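Local coordinates for protein CG14216 (Drosophila melanogaster, PDB 3P9Y) that probably removes phosphate from the C-terminal domain of RNA polymerase II as a protein phosphatase, with a role in RNA processing and termination, at residues N19-E25 with R91-K96. The protein carries 2 engineered substitutions. Numbering follows the deposited sequence.
Sequences NMNRSME and RNRRIK
Met24 reaches from helix 22-32 to the end of helix 85-95, and its side chain runs over three successive partners. CB sits 3.2 Å from Asn92 OD1, and CG stays beside the same oxygen. Turns at chi2 (-57°) and chi3 (-83°) then fold the chain back, so that SD passes Lys96 CE and the methyl CE rests against both Asn92 CA (3.8 Å) and Ile95 CB (3.9 Å). Asn92 itself uses both ends of its amide: ND2 donates to Met20 O (3.0 Å), in the carbonyl plane and on a lone pair, while OD1 accepts from Arg91 NE (2.8 Å) and NH2, which approach from one face of the amide. The Met20 carbonyl belongs to the phosphate-binding P-loop of this LMW PTP-like fold, which runs into the start of helix 22-32. The backbone N atoms of Met20 and Asn21, together with Arg22 NE, hydrogen-bond to a modified side chain of the bound peptide; Asn92 meets the same loop through a carbonyl instead, which probably helps to keep its shape. Arg91 lays one guanidinium face over the backbone at Met24 and Glu25. Its NH1 makes a salt bridge to Glu25 OE2 (3.2 Å), in the guanidinium plane but from above the carboxylate, the two planes standing 79° apart. Water 1 links Arg91 NH2 to Glu25 OE2 and Asn21 OD1; water 2 joins NH1 to Glu25 OE1. Putting a leucine in place of Arg91 would probably leave the Glu25 carboxylate without its counter-charge and the Asn92 amide freer to turn. Lys96 sends NZ on to Ser39 and Glu100.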
loop_
_atom_site.group_PDB
_atom_site.type_symbol
_atom_site.label_atom_id
_atom_site.label_comp_id
_atom_site.label_asym_id
_atom_site.label_seq_id
_atom_site.Cartn_x
_atom_site.Cartn_y
_atom_site.Cartn_z
ATOM N N ASN A 19 3.612 6.377 -0.302
ATOM C CA ASN A 19 3.520 5.638 0.956
ATOM C C ASN A 19 2.975 6.542 2.058
ATOM O O ASN A 19 3.496 6.568 3.176
ATOM C CB ASN A 19 4.887 5.073 1.341
ATOM C CG ASN A 19 4.823 4.107 2.509
ATOM O OD1 ASN A 19 3.857 3.368 2.698
ATOM N ND2 ASN A 19 5.873 4.105 3.292
ATOM N N MET A 20 1.917 7.274 1.721
ATOM C CA MET A 20 1.334 8.287 2.600
ATOM C C MET A 20 -0.131 8.010 2.915
ATOM O O MET A 20 -0.519 7.956 4.076
ATOM C CB MET A 20 1.426 9.669 1.950
ATOM C CG MET A 20 2.642 10.466 2.367
ATOM S SD MET A 20 2.596 10.957 4.104
ATOM C CE MET A 20 4.311 11.407 4.330
ATOM N N ASN A 21 -0.946 7.861 1.878
ATOM C CA ASN A 21 -2.387 7.745 2.058
ATOM C C ASN A 21 -2.889 6.317 1.882
ATOM O O ASN A 21 -3.154 5.624 2.859
ATOM C CB ASN A 21 -3.114 8.674 1.082
ATOM C CG ASN A 21 -4.620 8.624 1.235
ATOM O OD1 ASN A 21 -5.142 8.413 2.331
ATOM N ND2 ASN A 21 -5.329 8.828 0.135
ATOM N N ARG A 22 -3.013 5.884 0.632
ATOM C CA ARG A 22 -3.681 4.622 0.313
ATOM C C ARG A 22 -3.003 3.393 0.920
ATOM O O ARG A 22 -3.676 2.526 1.478
ATOM C CB ARG A 22 -3.798 4.473 -1.208
ATOM C CG ARG A 22 -4.791 5.447 -1.850
ATOM C CD ARG A 22 -4.617 5.522 -3.373
ATOM N NE ARG A 22 -3.303 6.048 -3.747
ATOM C CZ ARG A 22 -2.837 6.106 -4.992
ATOM N NH1 ARG A 22 -3.572 5.667 -6.005
ATOM N NH2 ARG A 22 -1.634 6.607 -5.223
ATOM N N SER A 23 -1.681 3.306 0.813
ATOM C CA SER A 23 -0.968 2.138 1.327
ATOM C C SER A 23 -1.006 2.095 2.850
ATOM O O SER A 23 -0.992 1.025 3.445
ATOM C CB SER A 23 0.487 2.124 0.857
ATOM O OG SER A 23 1.255 3.113 1.522
ATOM N N MET A 24 -1.051 3.258 3.481
ATOM C CA MET A 24 -1.006 3.324 4.938
ATOM C C MET A 24 -2.366 3.026 5.560
ATOM O O MET A 24 -2.446 2.441 6.632
ATOM C CB MET A 24 -0.489 4.690 5.388
ATOM C CG MET A 24 0.974 4.900 5.035
ATOM S SD MET A 24 2.021 3.616 5.753
ATOM C CE MET A 24 2.230 4.263 7.413
ATOM N N GLU A 25 -3.429 3.430 4.882
ATOM C CA GLU A 25 -4.774 3.081 5.302
ATOM C C GLU A 25 -4.925 1.560 5.243
ATOM O O GLU A 25 -5.439 0.935 6.178
ATOM C CB GLU A 25 -5.789 3.753 4.383
ATOM C CG GLU A 25 -7.194 3.790 4.925
ATOM C CD GLU A 25 -7.338 4.745 6.093
ATOM O OE1 GLU A 25 -7.637 4.265 7.200
ATOM O OE2 GLU A 25 -7.137 5.967 5.910
ATOM N N ARG A 91 -1.387 9.368 11.997
ATOM C CA ARG A 91 -1.746 7.963 11.876
ATOM C C ARG A 91 -0.537 7.174 11.369
ATOM O O ARG A 91 -0.234 6.091 11.873
ATOM C CB ARG A 91 -2.939 7.812 10.930
ATOM C CG ARG A 91 -3.548 6.413 10.882
ATOM C CD ARG A 91 -2.822 5.500 9.899
ATOM N NE ARG A 91 -2.488 6.204 8.663
ATOM C CZ ARG A 91 -3.363 6.513 7.708
ATOM N NH1 ARG A 91 -4.639 6.180 7.838
ATOM N NH2 ARG A 91 -2.960 7.166 6.620
ATOM N N ASN A 92 0.167 7.738 10.391
ATOM C CA ASN A 92 1.329 7.079 9.802
ATOM C C ASN A 92 2.454 6.907 10.822
ATOM O O ASN A 92 3.081 5.851 10.898
ATOM C CB ASN A 92 1.840 7.871 8.592
ATOM C CG ASN A 92 0.841 7.901 7.444
ATOM O OD1 ASN A 92 -0.108 7.118 7.407
ATOM N ND2 ASN A 92 1.055 8.803 6.500
ATOM N N ARG A 93 2.700 7.952 11.605
ATOM C CA ARG A 93 3.768 7.935 12.596
ATOM C C ARG A 93 3.576 6.776 13.569
ATOM O O ARG A 93 4.539 6.123 13.968
ATOM C CB ARG A 93 3.802 9.256 13.371
ATOM C CG ARG A 93 4.972 9.365 14.341
ATOM C CD ARG A 93 4.705 10.371 15.461
ATOM N NE ARG A 93 4.251 9.716 16.689
ATOM C CZ ARG A 93 2.986 9.665 17.105
ATOM N NH1 ARG A 93 2.016 10.241 16.407
ATOM N NH2 ARG A 93 2.687 9.043 18.234
ATOM N N ARG A 94 2.328 6.520 13.941
ATOM C CA ARG A 94 2.020 5.460 14.894
ATOM C C ARG A 94 2.264 4.080 14.310
ATOM O O ARG A 94 2.439 3.116 15.050
ATOM C CB ARG A 94 0.569 5.559 15.351
ATOM C CG ARG A 94 0.236 6.864 16.036
ATOM C CD ARG A 94 -1.100 6.777 16.734
ATOM N NE ARG A 94 -1.578 8.084 17.158
ATOM C CZ ARG A 94 -2.615 8.268 17.967
ATOM N NH1 ARG A 94 -3.273 7.222 18.444
ATOM N NH2 ARG A 94 -2.987 9.496 18.301
ATOM N N ILE A 95 2.266 3.977 12.986
ATOM C CA ILE A 95 2.535 2.701 12.331
ATOM C C ILE A 95 4.032 2.466 12.155
ATOM O O ILE A 95 4.544 1.396 12.479
ATOM C CB ILE A 95 1.844 2.615 10.965
ATOM C CG1 ILE A 95 0.328 2.563 11.158
ATOM C CG2 ILE A 95 2.317 1.378 10.204
ATOM C CD1 ILE A 95 -0.453 2.600 9.869
ATOM N N LYS A 96 4.741 3.461 11.642
ATOM C CA LYS A 96 6.170 3.308 11.432
ATOM C C LYS A 96 6.877 4.645 11.307
ATOM O O LYS A 96 6.246 5.691 11.165
ATOM C CB LYS A 96 6.445 2.436 10.200
ATOM C CG LYS A 96 5.967 3.024 8.873
ATOM C CD LYS A 96 6.225 2.046 7.727
ATOM C CE LYS A 96 5.878 2.633 6.369
ATOM N NZ LYS A 96 6.011 1.600 5.302
HETATM O O HOH W 1 -5.270 7.840 5.057
HETATM O O HOH W 2 -6.259 4.385 9.364
#